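Local coordinates for protein Lysine/ornithine decarboxylase (Selenomonas ruminantium, PDB 5GJN) that uses pyridoxal 5'-phosphate to decarboxylate L-lysine to cadaverine and L-ornithine to putrescine with similar efficiency, working as a homodimer, at residues A[154-159]-A[197-202]; A[181-186]-A[220-225]; A[280-285]-A[326-331]. All coordinates share one frame; numbering follows the deposited sequence.

Contact 1 of 3, residues A[154-159]-A[197-202]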
loop_
_atom_site.group_PDB
_atom_site.type_symbol
_atom_site.label_atom_id
_atom_site.label_comp_id
_atom_site.label_asym_id
_atom_site.label_seq_id
_atom_site.Cartn_x
_atom_site.Cartn_y
_atom_site.Cartn_z
ATOM N N ALA A 154 1.553 -9.715 26.420
ATOM C CA ALA A 154 0.846 -10.487 27.401
ATOM C C ALA A 154 0.689 -9.649 28.641
ATOM O O ALA A 154 1.450 -8.726 28.877
ATOM C CB ALA A 154 1.613 -11.741 27.723
ATOM N N PRO A 155 -0.315 -9.978 29.433
ATOM C CA PRO A 155 -0.474 -9.327 30.710
ATOM C C PRO A 155 0.757 -9.581 31.519
ATOM O O PRO A 155 1.315 -10.686 31.500
ATOM C CB PRO A 155 -1.716 -10.063 31.327
ATOM C CG PRO A 155 -2.533 -10.339 30.086
ATOM C CD PRO A 155 -1.461 -10.872 29.152
ATOM N N VAL A 156 1.173 -8.544 32.232
ATOM C CA VAL A 156 2.342 -8.573 33.047
ATOM C C VAL A 156 2.324 -9.775 33.902
ATOM O O VAL A 156 3.299 -10.510 33.967
ATOM C CB VAL A 156 2.414 -7.300 33.905
ATOM C CG1 VAL A 156 3.455 -7.469 34.990
ATOM C CG2 VAL A 156 2.697 -6.119 33.042
ATOM N N GLU A 157 1.186 -10.029 34.561
ATOM C CA GLU A 157 1.137 -11.137 35.491
ATOM C C GLU A 157 1.000 -12.543 34.830
ATOM O O GLU A 157 1.049 -13.549 35.501
ATOM C CB GLU A 157 0.091 -10.876 36.596
ATOM C CG GLU A 157 0.346 -9.598 37.475
ATOM C CD GLU A 157 1.799 -9.455 38.008
ATOM O OE1 GLU A 157 2.451 -10.473 38.403
ATOM O OE2 GLU A 157 2.316 -8.300 38.015
ATOM N N GLU A 158 0.912 -12.581 33.514
ATOM C CA GLU A 158 1.042 -13.825 32.775
ATOM C C GLU A 158 2.467 -14.112 32.251
ATOM O O GLU A 158 2.738 -15.196 31.782
ATOM C CB GLU A 158 0.055 -13.794 31.621
ATOM C CG GLU A 158 -0.295 -15.131 31.019
ATOM C CD GLU A 158 -1.329 -15.012 29.921
ATOM O OE1 GLU A 158 -1.131 -15.630 28.865
ATOM O OE2 GLU A 158 -2.331 -14.303 30.116
ATOM N N ALA A 159 3.368 -13.137 32.352
ATOM C CA ALA A 159 4.651 -13.166 31.655
ATOM C C ALA A 159 5.549 -14.302 32.027
ATOM O O ALA A 159 6.049 -15.020 31.155
ATOM C CB ALA A 159 5.375 -11.807 31.749
ATOM N N ALA A 197 9.936 -4.653 34.897
ATOM C CA ALA A 197 10.819 -5.669 34.383
ATOM C C ALA A 197 11.737 -6.151 35.484
ATOM O O ALA A 197 11.997 -7.321 35.587
ATOM C CB ALA A 197 11.612 -5.134 33.211
ATOM N N ARG A 198 12.211 -5.239 36.314
ATOM C CA ARG A 198 13.108 -5.592 37.399
ATOM C C ARG A 198 12.422 -6.547 38.358
ATOM O O ARG A 198 13.016 -7.508 38.800
ATOM C CB ARG A 198 13.570 -4.345 38.142
ATOM C CG ARG A 198 14.514 -4.610 39.296
ATOM C CD ARG A 198 15.872 -5.063 38.810
ATOM N NE ARG A 198 16.006 -6.504 38.847
ATOM C CZ ARG A 198 16.998 -7.180 38.299
ATOM N NH1 ARG A 198 17.956 -6.552 37.650
ATOM N NH2 ARG A 198 17.028 -8.488 38.400
ATOM N N ARG A 199 11.161 -6.297 38.654
ATOM C CA ARG A 199 10.426 -7.192 39.522
ATOM C C ARG A 199 10.266 -8.575 38.915
ATOM O O ARG A 199 10.471 -9.565 39.579
ATOM C CB ARG A 199 9.061 -6.618 39.848
ATOM C CG ARG A 199 8.193 -7.541 40.676
ATOM C CD ARG A 199 6.856 -6.904 40.975
ATOM N NE ARG A 199 5.886 -7.136 39.927
ATOM C CZ ARG A 199 5.337 -6.178 39.209
ATOM N NH1 ARG A 199 5.674 -4.925 39.412
ATOM N NH2 ARG A 199 4.454 -6.476 38.287
ATOM N N LEU A 200 9.921 -8.634 37.639
ATOM C CA LEU A 200 9.776 -9.961 36.987
ATOM C C LEU A 200 11.093 -10.733 36.890
ATOM O O LEU A 200 11.140 -11.949 37.000
ATOM C CB LEU A 200 9.156 -9.757 35.616
ATOM C CG LEU A 200 7.776 -9.067 35.605
ATOM C CD1 LEU A 200 7.245 -9.067 34.180
ATOM C CD2 LEU A 200 6.769 -9.804 36.445
ATOM N N PHE A 201 12.187 -10.034 36.604
ATOM C CA PHE A 201 13.493 -10.659 36.605
ATOM C C PHE A 201 13.851 -11.326 37.965
ATOM O O PHE A 201 14.288 -12.462 38.002
ATOM C CB PHE A 201 14.592 -9.654 36.187
ATOM C CG PHE A 201 14.870 -9.611 34.712
ATOM C CD1 PHE A 201 13.909 -9.255 33.800
ATOM C CD2 PHE A 201 16.158 -9.771 34.277
ATOM C CE1 PHE A 201 14.187 -9.180 32.455
ATOM C CE2 PHE A 201 16.461 -9.673 32.940
ATOM C CZ PHE A 201 15.484 -9.349 32.029
ATOM N N ASP A 202 13.571 -10.631 39.061
ATOM C CA ASP A 202 13.756 -11.167 40.414
ATOM C C ASP A 202 12.821 -12.358 40.702
ATOM O O ASP A 202 13.310 -13.400 41.101
ATOM C CB ASP A 202 13.475 -10.079 41.444
ATOM C CG ASP A 202 14.528 -9.002 41.419
ATOM O OD1 ASP A 202 15.525 -9.207 40.726
ATOM O OD2 ASP A 202 14.303 -7.985 42.068
HETATM O O HOH W 1 4.584 -9.389 40.079
#
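One water molecule (water 1) joins Glu157 to Arg199, accepting from Arg199 NE at 2.6 Å and donating to Glu157 OE1 at 2.9 Å. Beside it runs the direct salt bridge: Arg199 NH2 meets Glu157 OE2 at 2.8 Å, at the edge of the guanidinium and near its plane. As a hydrogen bond this link is weak, being bent to 130°, and the carboxylate and guanidinium planes stand 27° apart. Both carboxylate oxygens are therefore engaged, one directly and one through water, which should hold the group against rotation. Arg199 reaches over with an extended chain until its bend at chi3 (87°) brings the NH2 edge of the guanidinium to Glu157. Next to the ion pair, Val156 CG1 approaches the guanidinium obliquely, 3.6 Å from Arg199 NH2; the apolar part follows, with Leu200 CD1 4.2 Å from Val156 CG1 and 4.1 Å from Ala159 CB. The contact lies on the outside of the pyridoxal-binding barrel, where the start of helix 159-168 meets helix 188-206; beneath them Ala159 rests on Val135 and Ile137 of strand 132-138, and Leu200 on Ile176 of strand 172-177.

Contact 2 of 3, residues A[181-186]-A[220-225]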
loop_
_atom_site.group_PDB
_atom_site.type_symbol
_atom_site.label_atom_id
_atom_site.label_comp_id
_atom_site.label_asym_id
_atom_site.label_seq_id
_atom_site.Cartn_x
_atom_site.Cartn_y
_atom_site.Cartn_z
ATOM N N GLY A 181 7.105 3.537 23.715
ATOM C CA GLY A 181 7.482 4.768 23.073
ATOM C C GLY A 181 6.285 5.450 22.472
ATOM O O GLY A 181 5.563 4.872 21.682
ATOM N N SER A 182 6.083 6.696 22.867
ATOM C CA SER A 182 4.988 7.503 22.370
ATOM C C SER A 182 5.515 8.600 21.472
ATOM O O SER A 182 4.753 9.290 20.808
ATOM C CB SER A 182 4.221 8.121 23.537
ATOM O OG SER A 182 4.993 9.111 24.191
ATOM N N GLN A 183 6.830 8.735 21.431
ATOM C CA GLN A 183 7.433 9.839 20.736
ATOM C C GLN A 183 7.224 11.112 21.571
ATOM O O GLN A 183 7.258 12.229 21.088
ATOM C CB GLN A 183 6.915 9.877 19.287
ATOM C CG GLN A 183 6.422 11.196 18.741
ATOM C CD GLN A 183 7.469 11.897 17.912
ATOM O OE1 GLN A 183 7.989 12.937 18.295
ATOM N NE2 GLN A 183 7.780 11.332 16.767
ATOM N N SER A 184 7.039 10.906 22.869
ATOM C CA SER A 184 7.081 11.979 23.858
ATOM C C SER A 184 8.452 12.037 24.533
ATOM O O SER A 184 9.141 11.032 24.593
ATOM C CB SER A 184 6.023 11.758 24.920
ATOM O OG SER A 184 6.275 12.567 26.047
ATOM N N LEU A 185 8.851 13.218 25.002
ATOM C CA LEU A 185 10.122 13.414 25.720
ATOM C C LEU A 185 10.167 12.817 27.121
ATOM O O LEU A 185 11.222 12.671 27.699
ATOM C CB LEU A 185 10.522 14.885 25.783
ATOM C CG LEU A 185 11.056 15.476 24.486
ATOM C CD1 LEU A 185 12.283 14.730 24.010
ATOM C CD2 LEU A 185 9.961 15.433 23.437
ATOM N N SER A 186 9.004 12.537 27.680
ATOM C CA SER A 186 8.892 11.917 28.989
ATOM C C SER A 186 9.696 10.626 29.037
ATOM O O SER A 186 9.533 9.796 28.174
ATOM C CB SER A 186 7.425 11.573 29.318
ATOM O OG SER A 186 7.322 10.651 30.416
ATOM N N PHE A 220 10.929 6.454 19.875
ATOM C CA PHE A 220 11.544 7.653 20.402
ATOM C C PHE A 220 11.025 8.913 19.735
ATOM O O PHE A 220 10.557 8.884 18.615
ATOM C CB PHE A 220 13.062 7.580 20.264
ATOM C CG PHE A 220 13.683 6.477 21.054
ATOM C CD1 PHE A 220 14.074 6.686 22.355
ATOM C CD2 PHE A 220 13.855 5.229 20.500
ATOM C CE1 PHE A 220 14.635 5.677 23.091
ATOM C CE2 PHE A 220 14.412 4.210 21.230
ATOM C CZ PHE A 220 14.798 4.434 22.528
ATOM N N PRO A 221 11.143 10.044 20.407
ATOM C CA PRO A 221 10.745 11.319 19.814
ATOM C C PRO A 221 11.603 11.619 18.598
ATOM O O PRO A 221 12.745 11.237 18.594
ATOM C CB PRO A 221 11.063 12.317 20.915
ATOM C CG PRO A 221 10.987 11.536 22.165
ATOM C CD PRO A 221 11.499 10.182 21.823
ATOM N N VAL A 222 11.057 12.245 17.566
ATOM C CA VAL A 222 11.859 12.568 16.380
ATOM C C VAL A 222 12.811 13.766 16.564
ATOM O O VAL A 222 12.429 14.799 17.099
ATOM C CB VAL A 222 10.998 12.655 15.095
ATOM C CG1 VAL A 222 9.618 13.194 15.392
ATOM C CG2 VAL A 222 11.679 13.425 13.974
ATOM N N PRO A 223 14.042 13.638 16.072
ATOM C CA PRO A 223 15.087 14.659 16.256
ATOM C C PRO A 223 14.822 16.011 15.584
ATOM O O PRO A 223 14.272 16.048 14.493
ATOM C CB PRO A 223 16.329 14.009 15.643
ATOM C CG PRO A 223 15.924 12.657 15.158
ATOM C CD PRO A 223 14.619 12.317 15.803
ATOM N N ASP A 224 15.234 17.097 16.240
ATOM C CA ASP A 224 14.861 18.448 15.877
ATOM C C ASP A 224 15.275 18.837 14.478
ATOM O O ASP A 224 16.367 18.539 14.039
ATOM C CB ASP A 224 15.482 19.427 16.858
ATOM C CG ASP A 224 14.576 20.569 17.175
ATOM O OD1 ASP A 224 14.041 21.171 16.229
ATOM O OD2 ASP A 224 14.382 20.860 18.365
ATOM N N ALA A 225 14.399 19.569 13.807
ATOM C CA ALA A 225 14.620 19.945 12.429
ATOM C C ALA A 225 15.891 20.753 12.377
ATOM O O ALA A 225 16.682 20.639 11.441
ATOM C CB ALA A 225 13.453 20.770 11.924
#
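Gln183 bends its side chain back over the neighbouring loop, and Val222 N donates to its OE1 at 3.2 Å. The N-H points almost straight at the oxygen (163°), yet it arrives from above the carbonyl plane and nearly at right angles to the C=O bond, so no lone pair is met squarely. The conformation behind this is unusual: chi1 of Gln183 is 132°, away from any staggered position, and the chain folds again at chi2. Val222 is off-rotamer too, and its CG1 comes so near the amide, 3.0 Å from Gln183 NE2, that the detailed fit there is doubtful. With an alanine in place of Gln183, the Val222 amide would probably lose this acceptor, and segments 181-186 and 220-225 the hydrogen bond that joins them. The loops follow strands 172-177 and 213-215 at the C-terminal end of the PLP-binding TIM barrel, the end that carries the active site in barrels of this kind. Pro221 fills the angle of the other loop, its CG 3.1 Å from Ser184 O. Leu185 holds its CG beside its own backbone N (chi1 -75°), which brings CD1 to 3.9 Å from Pro221 CG. Ser184 shapes that corner as an ST turn, its OG accepting from Ser186 N at 3.2 Å, and Ser186 OG in turn caps Ala188 N where helix 188-206 begins.

Contact 3 of 3, residues A[280-285]-A[326-331]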
loop_
_atom_site.group_PDB
_atom_site.type_symbol
_atom_site.label_atom_id
_atom_site.label_comp_id
_atom_site.label_asym_id
_atom_site.label_seq_id
_atom_site.Cartn_x
_atom_site.Cartn_y
_atom_site.Cartn_z
ATOM N N GLN A 280 -8.743 28.093 -5.187
ATOM C CA GLN A 280 -7.553 27.416 -4.733
ATOM C C GLN A 280 -6.929 26.642 -5.881
ATOM O O GLN A 280 -7.553 25.750 -6.446
ATOM C CB GLN A 280 -7.935 26.454 -3.619
ATOM C CG GLN A 280 -6.772 25.764 -2.950
ATOM C CD GLN A 280 -7.089 25.383 -1.530
ATOM O OE1 GLN A 280 -7.766 26.116 -0.825
ATOM N NE2 GLN A 280 -6.606 24.235 -1.106
ATOM N N PRO A 281 -5.710 26.980 -6.252
ATOM C CA PRO A 281 -5.031 26.235 -7.307
ATOM C C PRO A 281 -4.717 24.818 -6.831
ATOM O O PRO A 281 -4.534 24.607 -5.646
ATOM C CB PRO A 281 -3.739 27.020 -7.530
ATOM C CG PRO A 281 -3.841 28.236 -6.687
ATOM C CD PRO A 281 -4.815 27.941 -5.607
ATOM N N TRP A 282 -4.676 23.880 -7.768
ATOM C CA TRP A 282 -4.336 22.495 -7.502
ATOM C C TRP A 282 -3.071 22.154 -8.249
ATOM O O TRP A 282 -2.921 22.494 -9.405
ATOM C CB TRP A 282 -5.425 21.573 -8.009
ATOM C CG TRP A 282 -6.486 21.278 -7.058
ATOM C CD1 TRP A 282 -7.330 22.161 -6.485
ATOM C CD2 TRP A 282 -6.863 19.993 -6.580
ATOM N NE1 TRP A 282 -8.206 21.514 -5.664
ATOM C CE2 TRP A 282 -7.942 20.174 -5.709
ATOM C CE3 TRP A 282 -6.387 18.702 -6.799
ATOM C CZ2 TRP A 282 -8.553 19.119 -5.055
ATOM C CZ3 TRP A 282 -6.997 17.659 -6.152
ATOM C CH2 TRP A 282 -8.065 17.871 -5.289
ATOM N N TYR A 283 -2.158 21.482 -7.576
ATOM C CA TYR A 283 -0.961 20.992 -8.220
ATOM C C TYR A 283 -0.943 19.479 -8.163
ATOM O O TYR A 283 -1.127 18.904 -7.110
ATOM C CB TYR A 283 0.272 21.574 -7.548
ATOM C CG TYR A 283 0.278 23.074 -7.573
ATOM C CD1 TYR A 283 0.530 23.759 -8.744
ATOM C CD2 TYR A 283 -0.004 23.806 -6.440
ATOM C CE1 TYR A 283 0.527 25.134 -8.780
ATOM C CE2 TYR A 283 -0.012 25.185 -6.467
ATOM C CZ TYR A 283 0.251 25.841 -7.642
ATOM O OH TYR A 283 0.244 27.203 -7.680
ATOM N N ILE A 284 -0.710 18.838 -9.298
ATOM C CA ILE A 284 -0.590 17.397 -9.323
ATOM C C ILE A 284 0.873 17.031 -9.327
ATOM O O ILE A 284 1.600 17.410 -10.215
ATOM C CB ILE A 284 -1.228 16.781 -10.578
ATOM C CG1 ILE A 284 -2.645 17.292 -10.773
ATOM C CG2 ILE A 284 -1.217 15.266 -10.491
ATOM C CD1 ILE A 284 -3.481 17.231 -9.532
ATOM N N LEU A 285 1.278 16.281 -8.317
ATOM C CA LEU A 285 2.617 15.803 -8.149
ATOM C C LEU A 285 2.713 14.393 -8.758
ATOM O O LEU A 285 1.681 13.691 -8.923
ATOM C CB LEU A 285 2.936 15.763 -6.670
ATOM C CG LEU A 285 2.865 17.127 -5.962
ATOM C CD1 LEU A 285 3.369 17.063 -4.544
ATOM C CD2 LEU A 285 3.672 18.180 -6.710
ATOM N N ILE A 326 -9.110 9.970 -3.660
ATOM C CA ILE A 326 -8.512 9.977 -2.335
ATOM C C ILE A 326 -7.064 10.454 -2.316
ATOM O O ILE A 326 -6.505 10.686 -1.271
ATOM C CB ILE A 326 -8.614 8.587 -1.682
ATOM C CG1 ILE A 326 -8.489 8.697 -0.172
ATOM C CG2 ILE A 326 -7.563 7.643 -2.231
ATOM C CD1 ILE A 326 -8.432 7.361 0.524
ATOM N N ASP A 327 -6.473 10.582 -3.490
ATOM C CA ASP A 327 -5.073 10.942 -3.617
ATOM C C ASP A 327 -4.922 12.456 -3.488
ATOM O O ASP A 327 -4.577 13.139 -4.437
ATOM C CB ASP A 327 -4.569 10.489 -4.985
ATOM C CG ASP A 327 -3.059 10.286 -5.040
ATOM O OD1 ASP A 327 -2.353 10.614 -4.079
ATOM O OD2 ASP A 327 -2.595 9.780 -6.064
ATOM N N VAL A 328 -5.193 12.954 -2.292
ATOM C CA VAL A 328 -5.009 14.359 -1.969
ATOM C C VAL A 328 -4.043 14.451 -0.810
ATOM O O VAL A 328 -4.234 13.794 0.190
ATOM C CB VAL A 328 -6.333 15.040 -1.597
ATOM C CG1 VAL A 328 -6.098 16.490 -1.219
ATOM C CG2 VAL A 328 -7.302 14.954 -2.755
ATOM N N LEU A 329 -2.998 15.250 -0.974
ATOM C CA LEU A 329 -1.875 15.279 -0.045
ATOM C C LEU A 329 -1.868 16.405 0.992
ATOM O O LEU A 329 -1.615 16.188 2.161
ATOM C CB LEU A 329 -0.586 15.331 -0.851
ATOM C CG LEU A 329 -0.562 14.289 -1.951
ATOM C CD1 LEU A 329 0.673 14.425 -2.816
ATOM C CD2 LEU A 329 -0.662 12.909 -1.336
ATOM N N TYR A 330 -2.146 17.606 0.523
ATOM C CA TYR A 330 -2.141 18.842 1.329
ATOM C C TYR A 330 -3.282 19.679 0.773
ATOM O O TYR A 330 -3.484 19.723 -0.476
ATOM C CB TYR A 330 -0.827 19.638 1.180
ATOM C CG TYR A 330 0.445 18.900 1.520
ATOM C CD1 TYR A 330 1.117 18.132 0.553
ATOM C CD2 TYR A 330 1.013 18.978 2.824
ATOM C CE1 TYR A 330 2.310 17.466 0.849
ATOM C CE2 TYR A 330 2.203 18.312 3.119
ATOM C CZ TYR A 330 2.845 17.547 2.139
ATOM O OH TYR A 330 4.007 16.853 2.414
ATOM N N ARG A 331 -4.049 20.291 1.686
ATOM C CA ARG A 331 -5.143 21.241 1.371
ATOM C C ARG A 331 -4.836 22.575 2.072
ATOM O O ARG A 331 -4.246 22.571 3.135
ATOM C CB ARG A 331 -6.464 20.715 1.924
ATOM C CG ARG A 331 -7.130 19.659 1.063
ATOM C CD ARG A 331 -8.433 19.180 1.671
ATOM N NE ARG A 331 -8.829 17.887 1.094
ATOM C CZ ARG A 331 -9.399 17.705 -0.108
ATOM N NH1 ARG A 331 -9.691 18.734 -0.920
ATOM N NH2 ARG A 331 -9.664 16.464 -0.521
#
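Trp282 reaches towards Val328 and Arg331 with the far rim of its indole. Its CB leaves the strand beside the opposite segment rather than straight at it, and chi1 of -89° swings the ring across the gap. Along the near edge, CD1 has Gln280 O in the ring plane at 3.6 Å. Further out, CZ2 comes within 4.3 Å of Arg331 NH1, an oblique approach. At the tip, CH2 touches Val328 CG2 at 3.9 Å, the two side chains crossing at about a right angle. The other valine methyl, CG1, sits 3.5 Å above the plane of the Arg331 guanidinium and towards its rim, so Val328 serves indole and guanidinium at once. The fold explains why such contacts are made by side chains: in the mixed sheet of the C-terminal β domain, strand 314-319 lies between the two, parallel to 282-285 and antiparallel to 328-335. Leu329 and Tyr330 together face Phe318 of that middle strand in a classic beta bulge. Deeper in, Leu285 and Leu329 meet through their CD1 methyls, 4.1 Å apart, their side chains crossing at a slant. Trp282 itself also packs on Thr150 of the second subunit.

From the N terminus, the chain passes through 154-159 and then 181-186 before contact 1 closes at 197-202; contact 2 closes only later, at 220-225. The two therefore cross, as expected when successive strand-helix units of one barrel interlock: contact 1 joins the turn leading into helix 159-168 to helix 188-206, contact 2 the loops at the strand ends, with centres 26 Å apart. Helix 188-206 links them, beginning just after 181-186 and carrying 197-202. Contact 3 follows in series, within the β domain, and its 40-residue loop includes Cys323, probably the proton donor shared across the dimer. Contacts 1 and 3, centres 49 Å apart on opposite sides of the chain's centre, both touch the second subunit.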